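Local structure of glutathione transferase (Leptospira interrogans serovar Lai, 3UBK) at residues A[17-20]-A[21-25]; A[201-204]-A[205-209]. The protein probably acts as a glutathione transferase, binding glutathione and transferring it to other molecules. All coordinates share one frame; numbering follows the deposited sequence.

Contact 1: A[17-20]-A[21-25]; sequences KVKL and GILEK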
loop_
_atom_site.group_PDB
_atom_site.type_symbol
_atom_site.label_atom_id
_atom_site.label_comp_id
_atom_site.label_asym_id
_atom_site.label_seq_id
_atom_site.Cartn_x
_atom_site.Cartn_y
_atom_site.Cartn_z
ATOM N N LYS A 17 -7.148 -10.674 -5.897
ATOM C CA LYS A 17 -5.874 -10.120 -6.346
ATOM C C LYS A 17 -4.740 -11.163 -6.221
ATOM O O LYS A 17 -3.968 -11.383 -7.155
ATOM C CB LYS A 17 -5.552 -8.861 -5.527
ATOM C CG LYS A 17 -4.132 -8.303 -5.677
ATOM C CD LYS A 17 -3.943 -7.224 -4.592
ATOM C CE LYS A 17 -2.563 -6.621 -4.547
ATOM N NZ LYS A 17 -2.441 -5.821 -3.268
ATOM N N VAL A 18 -4.635 -11.795 -5.060
ATOM C CA VAL A 18 -3.590 -12.801 -4.821
ATOM C C VAL A 18 -3.811 -14.055 -5.687
ATOM O O VAL A 18 -2.879 -14.612 -6.291
ATOM C CB VAL A 18 -3.514 -13.198 -3.325
ATOM C CG1 VAL A 18 -2.616 -14.424 -3.132
ATOM C CG2 VAL A 18 -3.011 -12.012 -2.459
ATOM N N LYS A 19 -5.062 -14.480 -5.764
ATOM C CA LYS A 19 -5.440 -15.668 -6.525
ATOM C C LYS A 19 -5.076 -15.541 -8.010
ATOM O O LYS A 19 -4.616 -16.505 -8.640
ATOM C CB LYS A 19 -6.951 -15.870 -6.343
ATOM C CG LYS A 19 -7.462 -17.259 -6.501
ATOM C CD LYS A 19 -8.870 -17.359 -5.904
ATOM C CE LYS A 19 -9.652 -18.450 -6.597
ATOM N NZ LYS A 19 -11.020 -18.623 -6.020
ATOM N N LEU A 20 -5.290 -14.356 -8.585
ATOM C CA LEU A 20 -4.910 -14.107 -9.966
ATOM C C LEU A 20 -3.415 -14.365 -10.220
ATOM O O LEU A 20 -3.022 -14.940 -11.259
ATOM C CB LEU A 20 -5.260 -12.662 -10.363
ATOM C CG LEU A 20 -6.737 -12.334 -10.582
ATOM C CD1 LEU A 20 -7.012 -10.802 -10.501
ATOM C CD2 LEU A 20 -7.212 -12.915 -11.917
ATOM N N GLY A 21 -2.580 -13.922 -9.284
ATOM C CA GLY A 21 -1.130 -14.102 -9.401
ATOM C C GLY A 21 -0.735 -15.562 -9.276
ATOM O O GLY A 21 0.071 -16.052 -10.056
ATOM N N ILE A 22 -1.307 -16.257 -8.297
ATOM C CA ILE A 22 -1.049 -17.692 -8.105
ATOM C C ILE A 22 -1.447 -18.495 -9.351
ATOM O O ILE A 22 -0.681 -19.336 -9.835
ATOM C CB ILE A 22 -1.803 -18.232 -6.867
ATOM C CG1 ILE A 22 -1.158 -17.720 -5.567
ATOM C CG2 ILE A 22 -1.840 -19.777 -6.851
ATOM C CD1 ILE A 22 -2.028 -17.940 -4.282
ATOM N N LEU A 23 -2.646 -18.238 -9.864
ATOM C CA LEU A 23 -3.161 -18.964 -11.026
ATOM C C LEU A 23 -2.328 -18.700 -12.260
ATOM O O LEU A 23 -2.052 -19.614 -13.037
ATOM C CB LEU A 23 -4.615 -18.567 -11.310
ATOM C CG LEU A 23 -5.594 -19.133 -10.281
ATOM C CD1 LEU A 23 -6.991 -18.518 -10.482
ATOM C CD2 LEU A 23 -5.612 -20.675 -10.388
ATOM N N GLU A 24 -1.927 -17.446 -12.449
ATOM C CA GLU A 24 -1.208 -17.087 -13.658
ATOM C C GLU A 24 0.178 -17.736 -13.746
ATOM O O GLU A 24 0.627 -18.088 -14.847
ATOM C CB GLU A 24 -1.116 -15.565 -13.794
ATOM C CG GLU A 24 -0.724 -15.118 -15.188
ATOM C CD GLU A 24 -1.835 -15.339 -16.224
ATOM O OE1 GLU A 24 -3.005 -15.585 -15.849
ATOM O OE2 GLU A 24 -1.532 -15.236 -17.419
ATOM N N LYS A 25 0.839 -17.888 -12.592
ATOM C CA LYS A 25 2.108 -18.598 -12.488
ATOM C C LYS A 25 1.926 -20.118 -12.572
ATOM O O LYS A 25 2.891 -20.854 -12.778
ATOM C CB LYS A 25 2.816 -18.256 -11.166
ATOM C CG LYS A 25 3.488 -16.881 -11.145
ATOM C CD LYS A 25 4.259 -16.657 -9.859
ATOM C CE LYS A 25 4.882 -15.261 -9.827
ATOM N NZ LYS A 25 6.093 -15.125 -10.746
HETATM O O HOH W 1 -4.649 -15.245 -13.615
#
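Val18 and Ile22 meet one turn apart on the same helix. CG1 of Val18 lies 3.7 Å from CD1 of Ile22, and the two methyl ends meet at a slant. CG1 of Val18 is turned anti to the backbone N (chi1 169°), which sets this branch against the isoleucine tip. Leu23 stays close to the backbone: its CG lies 3.2 Å from the carbonyl O of Lys19. Glu24 returns to the preceding turn through water. One water donates both to O of Leu20, at 2.9 Å, and to OE1 of Glu24, at 2.8 Å. The glutamate reaches it because its chain bends at chi2. The carbonyl O of Leu20 therefore accepts twice, from this water and from N of Glu24 at 3.0 Å. That backbone bond is less straight (148° at the hydrogen) than the bond from N of Ile22 to O of Val18 (168°). N of Leu23 bonds to O of Lys19 in the same i to i+4 pattern. The other carboxylate oxygen of Glu24, OE2, forms a salt bridge with Lys195, so two different partners hold the two oxygens. Lys17 turns its amine to Glu100 and to Ser64, a residue of the glutathione site. Helix 13-25 connects strands 4-7 and 29-32 in the beta-alpha-beta unit of the thioredoxin-like N-terminal domain. Val18 and Ile22 pack on helix 64-74, Leu20 on helix 153-169, and Leu20 and Leu23 on helix 196-213.

Contact 2: A[201-204]-A[205-209]; sequences VEKD and KQILK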
loop_
_atom_site.group_PDB
_atom_site.type_symbol
_atom_site.label_atom_id
_atom_site.label_comp_id
_atom_site.label_asym_id
_atom_site.label_seq_id
_atom_site.Cartn_x
_atom_site.Cartn_y
_atom_site.Cartn_z
ATOM N N VAL A 201 -11.218 -17.095 -11.471
ATOM C CA VAL A 201 -11.446 -16.176 -10.353
ATOM C C VAL A 201 -12.884 -15.617 -10.378
ATOM O O VAL A 201 -13.575 -15.609 -9.351
ATOM C CB VAL A 201 -10.403 -15.037 -10.349
ATOM C CG1 VAL A 201 -10.854 -13.895 -9.449
ATOM C CG2 VAL A 201 -9.036 -15.594 -9.904
ATOM N N GLU A 202 -13.323 -15.162 -11.545
ATOM C CA GLU A 202 -14.705 -14.691 -11.726
ATOM C C GLU A 202 -15.716 -15.796 -11.426
ATOM O O GLU A 202 -16.746 -15.559 -10.787
ATOM C CB GLU A 202 -14.918 -14.200 -13.155
ATOM C CG GLU A 202 -14.291 -12.853 -13.424
ATOM C CD GLU A 202 -14.914 -11.763 -12.574
ATOM O OE1 GLU A 202 -15.978 -11.229 -12.965
ATOM O OE2 GLU A 202 -14.343 -11.442 -11.513
ATOM N N LYS A 203 -15.414 -17.006 -11.890
ATOM C CA LYS A 203 -16.292 -18.139 -11.655
ATOM C C LYS A 203 -16.429 -18.494 -10.168
ATOM O O LYS A 203 -17.545 -18.674 -9.668
ATOM C CB LYS A 203 -15.822 -19.348 -12.461
ATOM C CG LYS A 203 -16.504 -20.656 -12.075
ATOM C CD LYS A 203 -18.010 -20.566 -12.233
ATOM C CE LYS A 203 -18.406 -19.983 -13.572
ATOM N NZ LYS A 203 -19.887 -20.026 -13.758
ATOM N N ASP A 204 -15.303 -18.609 -9.456
ATOM C CA ASP A 204 -15.354 -18.909 -8.022
ATOM C C ASP A 204 -16.123 -17.821 -7.253
ATOM O O ASP A 204 -16.832 -18.109 -6.282
ATOM C CB ASP A 204 -13.954 -19.067 -7.437
ATOM C CG ASP A 204 -13.337 -20.430 -7.744
ATOM O OD1 ASP A 204 -14.075 -21.364 -8.126
ATOM O OD2 ASP A 204 -12.106 -20.569 -7.600
ATOM N N LYS A 205 -15.972 -16.580 -7.695
ATOM C CA LYS A 205 -16.654 -15.451 -7.075
ATOM C C LYS A 205 -18.154 -15.613 -7.290
ATOM O O LYS A 205 -18.944 -15.469 -6.362
ATOM C CB LYS A 205 -16.169 -14.131 -7.689
ATOM C CG LYS A 205 -16.834 -12.882 -7.093
ATOM C CD LYS A 205 -16.037 -11.589 -7.359
ATOM C CE LYS A 205 -15.899 -11.277 -8.847
ATOM N NZ LYS A 205 -15.076 -10.036 -9.130
ATOM N N GLN A 206 -18.527 -15.940 -8.523
ATOM C CA GLN A 206 -19.924 -16.136 -8.894
ATOM C C GLN A 206 -20.591 -17.285 -8.143
ATOM O O GLN A 206 -21.717 -17.150 -7.655
ATOM C CB GLN A 206 -20.037 -16.367 -10.394
ATOM C CG GLN A 206 -21.426 -16.106 -10.946
ATOM C CD GLN A 206 -21.701 -16.926 -12.173
ATOM O OE1 GLN A 206 -21.298 -18.084 -12.249
ATOM N NE2 GLN A 206 -22.379 -16.334 -13.150
ATOM N N ILE A 207 -19.899 -18.417 -8.048
ATOM C CA ILE A 207 -20.427 -19.578 -7.351
ATOM C C ILE A 207 -20.796 -19.242 -5.910
ATOM O O ILE A 207 -21.875 -19.608 -5.429
ATOM C CB ILE A 207 -19.390 -20.733 -7.338
ATOM C CG1 ILE A 207 -19.233 -21.356 -8.730
ATOM C CG2 ILE A 207 -19.760 -21.785 -6.323
ATOM C CD1 ILE A 207 -17.994 -22.252 -8.831
ATOM N N LEU A 208 -19.896 -18.561 -5.202
ATOM C CA LEU A 208 -20.144 -18.264 -3.788
ATOM C C LEU A 208 -21.234 -17.205 -3.602
ATOM O O LEU A 208 -22.047 -17.292 -2.668
ATOM C CB LEU A 208 -18.862 -17.826 -3.072
ATOM C CG LEU A 208 -19.021 -17.528 -1.566
ATOM C CD1 LEU A 208 -19.470 -18.760 -0.794
ATOM C CD2 LEU A 208 -17.708 -17.011 -0.975
ATOM N N LYS A 209 -21.233 -16.208 -4.477
ATOM C CA LYS A 209 -22.242 -15.146 -4.438
ATOM C C LYS A 209 -23.633 -15.757 -4.543
ATOM O O LYS A 209 -24.499 -15.494 -3.710
ATOM C CB LYS A 209 -22.029 -14.136 -5.571
ATOM C CG LYS A 209 -20.817 -13.225 -5.398
ATOM C CD LYS A 209 -21.191 -11.894 -4.780
ATOM C CE LYS A 209 -21.823 -10.962 -5.805
ATOM N NZ LYS A 209 -20.847 -10.533 -6.846
#
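Glu202 and Lys205 form an i to i+3 salt bridge along a helix of the C-terminal domain. NZ of Lys205 donates to OE2 of Glu202 at 2.9 Å, on the syn lone pair of that oxygen. The two side chains run alongside each other. The glutamate bends at chi2 (-63°) and the lysine at chi3 (62°), which brings the charged groups together. A second polar pair joins Lys203 to Gln206. NZ of Lys203 donates to OE1 of Gln206 at 2.8 Å, approaching from 25° outside the plane of the amide carbonyl. Bends at chi2 and chi3 bring NZ of Lys203 to the amide oxygen. Its aliphatic part also packs on Ile207, with CD of Lys203 3.8 Å from CG1 of Ile207; the isoleucine lies roughly square across the lysine chain. CG1 of Ile207 also lies 3.3 Å from the carbonyl O of Lys203. Beneath the side chains runs the regular i to i+4 backbone pattern. N of Ile207 bonds to O of Lys203 at 2.9 Å, while the bond from N of Leu208 to O of Asp204 is longer, at 3.3 Å. Glu202 and Lys205 touch helix 153-169, and Val201 packs on helix 13-25. The ion pair thus joins a largely buried lysine to a nearby carboxylate, which probably offsets the cost of enclosing its charge. On the exposed side a neutral amide oxygen holds the cation of Lys203. A crystal neighbour touches both residues there, so their pose may owe something to the lattice.

Overall arrangement
Contact 1 comes first along the chain, on helix 13-25 of the thioredoxin-like N-terminal domain. Contact 2 follows far later, on helix 196-213 of the helical C-terminal domain. Their centres are 15 Å apart, yet the two touch directly. NZ of Lys19 forms a salt bridge with OD2 of Asp204 at 2.7 Å; the same amine also bonds to OE1 of Gln31. Beside it, CG2 of Val201 packs on CD1 of Leu23 at 3.6 Å and also on Leu20. The two helices thus meet across the interface between the domains, in the two-domain build of glutathione transferases. Helix 153-169 touches both contacts.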